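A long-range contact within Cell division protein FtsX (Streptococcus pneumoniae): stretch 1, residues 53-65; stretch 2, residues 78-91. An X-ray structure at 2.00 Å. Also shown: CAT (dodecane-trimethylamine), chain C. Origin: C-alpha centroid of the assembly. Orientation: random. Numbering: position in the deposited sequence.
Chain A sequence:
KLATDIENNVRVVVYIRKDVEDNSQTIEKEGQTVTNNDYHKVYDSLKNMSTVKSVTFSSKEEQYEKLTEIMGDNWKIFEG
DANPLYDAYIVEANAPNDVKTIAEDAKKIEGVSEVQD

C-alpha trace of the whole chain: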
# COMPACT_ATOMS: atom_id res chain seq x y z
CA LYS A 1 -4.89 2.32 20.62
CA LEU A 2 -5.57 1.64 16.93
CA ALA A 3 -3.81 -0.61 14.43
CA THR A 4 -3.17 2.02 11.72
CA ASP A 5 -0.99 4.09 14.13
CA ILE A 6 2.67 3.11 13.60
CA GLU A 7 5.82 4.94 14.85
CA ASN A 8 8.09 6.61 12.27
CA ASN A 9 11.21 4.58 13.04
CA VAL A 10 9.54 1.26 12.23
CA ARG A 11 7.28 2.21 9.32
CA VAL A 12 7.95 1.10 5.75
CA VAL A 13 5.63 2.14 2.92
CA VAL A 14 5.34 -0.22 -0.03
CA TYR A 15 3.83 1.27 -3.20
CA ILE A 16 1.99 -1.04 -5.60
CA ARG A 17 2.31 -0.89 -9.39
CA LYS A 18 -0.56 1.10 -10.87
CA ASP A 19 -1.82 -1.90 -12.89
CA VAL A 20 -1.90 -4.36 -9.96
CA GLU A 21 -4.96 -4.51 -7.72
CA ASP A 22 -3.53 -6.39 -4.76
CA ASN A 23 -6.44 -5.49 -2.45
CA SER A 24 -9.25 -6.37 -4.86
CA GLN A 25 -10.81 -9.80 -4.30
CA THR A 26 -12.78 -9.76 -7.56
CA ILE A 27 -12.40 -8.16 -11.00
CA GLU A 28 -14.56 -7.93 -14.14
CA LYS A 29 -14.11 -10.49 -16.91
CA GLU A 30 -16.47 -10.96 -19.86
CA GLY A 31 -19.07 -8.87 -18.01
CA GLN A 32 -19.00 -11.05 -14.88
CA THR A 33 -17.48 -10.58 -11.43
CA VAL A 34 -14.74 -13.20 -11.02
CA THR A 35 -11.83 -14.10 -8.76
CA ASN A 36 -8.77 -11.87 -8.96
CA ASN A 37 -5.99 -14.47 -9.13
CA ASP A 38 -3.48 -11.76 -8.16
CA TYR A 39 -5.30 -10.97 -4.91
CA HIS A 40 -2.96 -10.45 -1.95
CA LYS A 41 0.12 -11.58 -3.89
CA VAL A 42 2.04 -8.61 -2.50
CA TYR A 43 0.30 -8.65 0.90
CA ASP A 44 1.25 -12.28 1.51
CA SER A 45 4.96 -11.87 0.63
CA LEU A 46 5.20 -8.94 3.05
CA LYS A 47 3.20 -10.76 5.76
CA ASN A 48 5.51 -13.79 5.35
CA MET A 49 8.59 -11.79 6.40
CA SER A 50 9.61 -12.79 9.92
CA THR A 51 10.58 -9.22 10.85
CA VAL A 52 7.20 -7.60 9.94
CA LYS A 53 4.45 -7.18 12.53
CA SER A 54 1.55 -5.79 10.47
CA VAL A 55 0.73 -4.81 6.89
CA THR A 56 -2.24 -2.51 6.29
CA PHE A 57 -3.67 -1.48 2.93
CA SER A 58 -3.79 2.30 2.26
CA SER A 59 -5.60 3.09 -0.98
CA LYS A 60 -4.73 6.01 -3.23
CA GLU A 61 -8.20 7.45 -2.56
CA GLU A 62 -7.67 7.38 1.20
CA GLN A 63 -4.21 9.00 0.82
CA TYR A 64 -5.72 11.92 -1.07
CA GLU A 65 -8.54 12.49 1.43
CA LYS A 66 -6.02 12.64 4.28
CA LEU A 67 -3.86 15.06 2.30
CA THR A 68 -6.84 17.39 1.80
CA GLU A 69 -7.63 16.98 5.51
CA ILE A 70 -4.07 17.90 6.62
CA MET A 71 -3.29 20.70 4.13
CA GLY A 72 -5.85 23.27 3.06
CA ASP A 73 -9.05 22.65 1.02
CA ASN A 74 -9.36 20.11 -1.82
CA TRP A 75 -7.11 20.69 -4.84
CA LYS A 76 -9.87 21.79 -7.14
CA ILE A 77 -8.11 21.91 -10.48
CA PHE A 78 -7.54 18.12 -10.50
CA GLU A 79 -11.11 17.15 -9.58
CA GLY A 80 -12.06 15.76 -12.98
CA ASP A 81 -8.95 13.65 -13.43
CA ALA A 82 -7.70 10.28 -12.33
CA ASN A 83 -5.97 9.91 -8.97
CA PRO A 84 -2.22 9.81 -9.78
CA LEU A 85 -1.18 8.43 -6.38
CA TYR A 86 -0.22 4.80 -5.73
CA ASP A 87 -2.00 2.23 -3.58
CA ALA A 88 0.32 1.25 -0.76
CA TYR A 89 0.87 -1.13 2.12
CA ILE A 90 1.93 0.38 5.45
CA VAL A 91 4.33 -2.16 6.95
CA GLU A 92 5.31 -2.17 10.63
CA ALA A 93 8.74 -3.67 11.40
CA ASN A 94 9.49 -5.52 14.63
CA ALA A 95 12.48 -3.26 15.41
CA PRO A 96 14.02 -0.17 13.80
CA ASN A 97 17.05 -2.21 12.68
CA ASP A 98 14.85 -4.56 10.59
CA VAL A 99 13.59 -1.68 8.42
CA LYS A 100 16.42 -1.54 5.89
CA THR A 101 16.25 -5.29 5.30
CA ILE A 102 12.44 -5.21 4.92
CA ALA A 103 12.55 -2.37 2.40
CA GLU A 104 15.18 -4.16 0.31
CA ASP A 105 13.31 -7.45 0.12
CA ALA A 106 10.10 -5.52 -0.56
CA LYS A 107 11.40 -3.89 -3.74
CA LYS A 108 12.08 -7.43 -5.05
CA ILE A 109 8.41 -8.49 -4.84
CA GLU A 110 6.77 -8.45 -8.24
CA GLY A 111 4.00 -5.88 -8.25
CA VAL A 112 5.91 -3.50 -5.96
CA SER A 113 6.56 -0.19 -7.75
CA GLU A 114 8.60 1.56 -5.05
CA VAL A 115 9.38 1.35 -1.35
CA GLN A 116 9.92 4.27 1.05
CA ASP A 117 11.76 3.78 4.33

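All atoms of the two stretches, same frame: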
# COMPACT_ATOMS: atom_id res chain seq x y z
N LYS A 53 5.51 -6.95 11.56
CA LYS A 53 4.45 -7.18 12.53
C LYS A 53 3.05 -6.98 11.95
O LYS A 53 2.12 -7.69 12.34
CB LYS A 53 4.62 -6.28 13.76
CG LYS A 53 3.47 -6.44 14.78
CD LYS A 53 3.61 -5.57 16.04
CE LYS A 53 3.42 -6.44 17.29
NZ LYS A 53 3.91 -5.80 18.56
N SER A 54 2.86 -6.02 11.05
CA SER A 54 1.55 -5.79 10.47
C SER A 54 1.71 -5.15 9.10
O SER A 54 2.69 -4.44 8.84
CB SER A 54 0.69 -4.91 11.38
OG SER A 54 1.24 -3.60 11.44
N VAL A 55 0.74 -5.40 8.22
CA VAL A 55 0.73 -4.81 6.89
C VAL A 55 -0.70 -4.40 6.58
O VAL A 55 -1.61 -5.25 6.56
CB VAL A 55 1.29 -5.75 5.82
CG1 VAL A 55 0.68 -7.06 5.98
CG2 VAL A 55 0.99 -5.25 4.42
N THR A 56 -0.92 -3.12 6.38
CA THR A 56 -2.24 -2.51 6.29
C THR A 56 -2.39 -1.79 4.96
O THR A 56 -1.57 -0.93 4.64
CB THR A 56 -2.43 -1.53 7.45
OG1 THR A 56 -2.20 -2.20 8.70
CG2 THR A 56 -3.82 -0.96 7.43
N PHE A 57 -3.42 -2.15 4.19
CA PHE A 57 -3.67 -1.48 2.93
C PHE A 57 -4.04 -0.01 3.13
O PHE A 57 -4.88 0.33 3.97
CB PHE A 57 -4.80 -2.18 2.15
CG PHE A 57 -4.93 -1.72 0.71
CD1 PHE A 57 -3.87 -1.82 -0.17
CD2 PHE A 57 -6.12 -1.18 0.24
CE1 PHE A 57 -3.99 -1.40 -1.49
CE2 PHE A 57 -6.24 -0.76 -1.06
CZ PHE A 57 -5.18 -0.87 -1.93
N SER A 58 -3.45 0.87 2.31
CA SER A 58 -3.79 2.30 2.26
C SER A 58 -4.03 2.67 0.80
O SER A 58 -3.08 2.83 0.02
CB SER A 58 -2.69 3.17 2.87
OG SER A 58 -2.83 4.55 2.51
N SER A 59 -5.29 2.80 0.41
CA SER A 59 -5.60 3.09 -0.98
C SER A 59 -5.16 4.50 -1.39
O SER A 59 -5.02 5.42 -0.57
CB SER A 59 -7.10 2.98 -1.21
OG SER A 59 -7.67 4.19 -0.76
N LYS A 60 -5.04 4.68 -2.71
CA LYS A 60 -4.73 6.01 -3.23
C LYS A 60 -5.84 7.02 -2.91
O LYS A 60 -5.56 8.19 -2.62
CB LYS A 60 -4.47 5.94 -4.74
CG LYS A 60 -5.61 5.37 -5.59
CD LYS A 60 -5.17 5.26 -7.07
CE LYS A 60 -5.64 3.95 -7.71
NZ LYS A 60 -7.14 3.86 -7.84
N GLU A 61 -7.10 6.58 -2.97
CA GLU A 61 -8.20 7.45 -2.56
C GLU A 61 -7.99 7.96 -1.15
O GLU A 61 -7.90 9.17 -0.91
CB GLU A 61 -9.52 6.67 -2.67
CG GLU A 61 -9.89 6.30 -4.10
CD GLU A 61 -9.04 5.18 -4.67
OE1 GLU A 61 -8.39 4.45 -3.89
OE2 GLU A 61 -9.02 5.03 -5.92
N GLU A 62 -7.85 7.03 -0.20
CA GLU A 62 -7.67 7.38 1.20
C GLU A 62 -6.49 8.35 1.38
O GLU A 62 -6.61 9.32 2.13
CB GLU A 62 -7.46 6.09 1.99
CG GLU A 62 -7.08 6.23 3.42
CD GLU A 62 -6.58 4.91 3.98
OE1 GLU A 62 -6.97 3.85 3.43
OE2 GLU A 62 -5.79 4.93 4.94
N GLN A 63 -5.37 8.12 0.68
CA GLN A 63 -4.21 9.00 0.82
C GLN A 63 -4.52 10.41 0.38
O GLN A 63 -3.96 11.37 0.93
CB GLN A 63 -2.99 8.49 0.04
CG GLN A 63 -2.41 7.19 0.54
CD GLN A 63 -1.26 6.68 -0.32
OE1 GLN A 63 -0.34 7.43 -0.67
NE2 GLN A 63 -1.31 5.40 -0.68
N TYR A 64 -5.41 10.57 -0.61
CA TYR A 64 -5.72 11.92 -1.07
C TYR A 64 -6.67 12.61 -0.10
O TYR A 64 -6.51 13.80 0.18
CB TYR A 64 -6.30 11.89 -2.49
CG TYR A 64 -6.85 13.23 -2.90
CD1 TYR A 64 -6.00 14.29 -3.19
CD2 TYR A 64 -8.22 13.44 -2.99
CE1 TYR A 64 -6.49 15.53 -3.55
CE2 TYR A 64 -8.73 14.70 -3.36
CZ TYR A 64 -7.85 15.73 -3.64
OH TYR A 64 -8.32 16.97 -4.00
N GLU A 65 -7.65 11.89 0.43
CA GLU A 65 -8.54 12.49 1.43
C GLU A 65 -7.74 13.00 2.62
O GLU A 65 -7.95 14.13 3.08
CB GLU A 65 -9.58 11.48 1.89
CG GLU A 65 -10.16 10.65 0.77
CD GLU A 65 -10.48 11.47 -0.46
OE1 GLU A 65 -11.14 12.52 -0.31
OE2 GLU A 65 -10.08 11.06 -1.58
N PHE A 78 -7.68 19.52 -10.12
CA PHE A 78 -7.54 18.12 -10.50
C PHE A 78 -8.81 17.30 -10.28
O PHE A 78 -8.74 16.07 -10.35
CB PHE A 78 -6.41 17.46 -9.73
CG PHE A 78 -5.11 18.17 -9.85
CD1 PHE A 78 -4.42 18.16 -11.05
CD2 PHE A 78 -4.57 18.84 -8.76
CE1 PHE A 78 -3.22 18.82 -11.17
CE2 PHE A 78 -3.37 19.50 -8.87
CZ PHE A 78 -2.69 19.49 -10.08
N GLU A 79 -9.95 17.93 -10.02
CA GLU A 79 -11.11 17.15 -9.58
C GLU A 79 -11.68 16.27 -10.69
O GLU A 79 -12.29 15.23 -10.40
CB GLU A 79 -12.18 18.08 -9.01
CG GLU A 79 -11.87 18.62 -7.58
CD GLU A 79 -11.65 17.52 -6.52
OE1 GLU A 79 -12.64 16.97 -6.01
OE2 GLU A 79 -10.47 17.24 -6.19
N GLY A 80 -11.51 16.64 -11.96
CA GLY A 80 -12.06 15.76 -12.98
C GLY A 80 -11.19 14.58 -13.36
O GLY A 80 -11.64 13.70 -14.09
N ASP A 81 -9.95 14.54 -12.88
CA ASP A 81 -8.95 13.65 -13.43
C ASP A 81 -8.78 12.42 -12.56
O ASP A 81 -9.34 12.32 -11.47
CB ASP A 81 -7.62 14.38 -13.58
CG ASP A 81 -7.79 15.73 -14.23
OD1 ASP A 81 -8.70 15.89 -15.07
OD2 ASP A 81 -7.03 16.65 -13.86
N ALA A 82 -7.99 11.48 -13.07
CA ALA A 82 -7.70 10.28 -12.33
C ALA A 82 -6.80 10.61 -11.16
O ALA A 82 -6.07 11.61 -11.17
CB ALA A 82 -7.04 9.24 -13.24
N ASN A 83 -6.87 9.78 -10.12
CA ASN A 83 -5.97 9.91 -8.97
C ASN A 83 -4.59 9.41 -9.39
O ASN A 83 -4.45 8.24 -9.76
CB ASN A 83 -6.51 9.09 -7.77
CG ASN A 83 -5.78 9.41 -6.49
OD1 ASN A 83 -4.59 9.73 -6.51
ND2 ASN A 83 -6.48 9.28 -5.37
N PRO A 84 -3.56 10.26 -9.37
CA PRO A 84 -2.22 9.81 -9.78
C PRO A 84 -1.41 9.13 -8.69
O PRO A 84 -0.29 8.69 -8.98
CB PRO A 84 -1.54 11.13 -10.19
CG PRO A 84 -2.17 12.14 -9.30
CD PRO A 84 -3.61 11.71 -9.14
N LEU A 85 -1.92 9.04 -7.47
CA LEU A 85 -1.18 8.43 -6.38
C LEU A 85 -1.21 6.90 -6.50
O LEU A 85 -1.96 6.33 -7.30
CB LEU A 85 -1.74 8.88 -5.03
CG LEU A 85 -1.84 10.39 -4.80
CD1 LEU A 85 -2.46 10.72 -3.43
CD2 LEU A 85 -0.46 11.05 -4.95
N TYR A 86 -0.39 6.25 -5.69
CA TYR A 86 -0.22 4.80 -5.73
C TYR A 86 -0.84 4.18 -4.49
O TYR A 86 -0.59 4.65 -3.38
CB TYR A 86 1.26 4.42 -5.79
CG TYR A 86 1.92 4.60 -7.13
CD1 TYR A 86 1.90 5.82 -7.79
CD2 TYR A 86 2.58 3.53 -7.75
CE1 TYR A 86 2.50 5.99 -9.02
CE2 TYR A 86 3.18 3.69 -8.98
CZ TYR A 86 3.14 4.92 -9.61
OH TYR A 86 3.73 5.08 -10.83
N ASP A 87 -1.65 3.13 -4.68
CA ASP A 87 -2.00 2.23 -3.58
C ASP A 87 -0.74 1.78 -2.86
O ASP A 87 0.32 1.63 -3.47
CB ASP A 87 -2.76 1.00 -4.08
CG ASP A 87 -4.15 1.32 -4.58
OD1 ASP A 87 -4.64 2.45 -4.35
OD2 ASP A 87 -4.76 0.42 -5.20
N ALA A 88 -0.86 1.53 -1.56
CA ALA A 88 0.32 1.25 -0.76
C ALA A 88 -0.03 0.31 0.37
O ALA A 88 -1.18 0.24 0.81
CB ALA A 88 0.93 2.55 -0.20
N TYR A 89 0.97 -0.42 0.85
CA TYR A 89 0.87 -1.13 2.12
C TYR A 89 1.74 -0.41 3.15
O TYR A 89 2.87 -0.00 2.85
CB TYR A 89 1.32 -2.60 1.99
CG TYR A 89 0.25 -3.48 1.36
CD1 TYR A 89 -0.94 -3.76 2.03
CD2 TYR A 89 0.43 -4.02 0.10
CE1 TYR A 89 -1.91 -4.57 1.46
CE2 TYR A 89 -0.54 -4.82 -0.49
CZ TYR A 89 -1.71 -5.07 0.20
OH TYR A 89 -2.69 -5.84 -0.37
N ILE A 90 1.20 -0.23 4.34
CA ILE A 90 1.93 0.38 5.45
C ILE A 90 2.42 -0.77 6.31
O ILE A 90 1.62 -1.47 6.94
CB ILE A 90 1.05 1.36 6.24
CG1 ILE A 90 0.28 2.31 5.33
CG2 ILE A 90 1.90 2.14 7.25
CD1 ILE A 90 1.12 3.37 4.62
N VAL A 91 3.73 -1.01 6.29
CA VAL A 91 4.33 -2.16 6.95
C VAL A 91 4.97 -1.70 8.24
O VAL A 91 5.69 -0.68 8.26
CB VAL A 91 5.37 -2.84 6.04
CG1 VAL A 91 6.01 -4.05 6.73
CG2 VAL A 91 4.74 -3.25 4.67
C1 CAT C . -8.22 13.38 -8.08
C2 CAT C . -7.38 14.34 -7.23
C3 CAT C . -5.89 13.95 -7.26
C4 CAT C . -4.95 15.14 -6.99
C5 CAT C . -3.50 14.65 -6.93
C6 CAT C . -2.45 15.77 -6.97
C7 CAT C . -1.50 15.52 -8.15
C8 CAT C . -0.10 16.10 -7.98
C9 CAT C . 0.88 15.14 -8.66
C10 CAT C . 2.23 15.81 -8.95
C11 CAT C . 3.34 14.78 -8.68
C12 CAT C . 4.30 14.71 -9.87
CA1 CAT C . -10.07 11.84 -8.14
CB1 CAT C . -8.89 12.25 -6.12
CC1 CAT C . -10.31 13.92 -7.07
NE1 CAT C . -9.37 12.85 -7.35
O HOH W 1 0.54 -1.72 9.46

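Strands 53-58 and 88-91 run antiparallel, and the contact continues past the strand ends; Lys-60 and Asp-87, which lie there, and Phe-57, within the first strand, cover the most surface. Two backbone pairs set the register: Thr-56 N donates to Ile-90 O (3.1 Å) and Ile-90 N to Thr-56 O (2.9 Å), then Ser-58 N to Ala-88 O (2.8 Å) and Ala-88 N to Ser-58 O (3.0 Å).

Between them, Phe-57 pairs with Tyr-89, so their side chains share one face of the sheet with Val-55 and Val-91. The Phe-57 ring turns its edge to the face of Tyr-89, planes at 60° and centroids 5.4 Å apart, an arrangement that sets ring hydrogens against the neighbour's π cloud. Small Ser-58 and Ala-88 lie on the other face with Thr-56 and Ile-90.

Beyond the strand, Asp-87 serves the start of the helix: its OD1 accepts from Lys-60 N at 2.8 Å, satisfying an amide that the first turn leaves without a helical partner. Ser-59, the N-cap, does likewise for Glu-62 N through its OG (2.9 Å).

Lys-60 lays its aliphatic chain along the second stretch, CD lying 3.4 Å from Leu-85 O, while its flexible length lets NZ reach a salt bridge with Glu-61 OE2 (2.9 Å). Weakly, Asn-83 ND2 donates to Lys-60 O (3.1 Å).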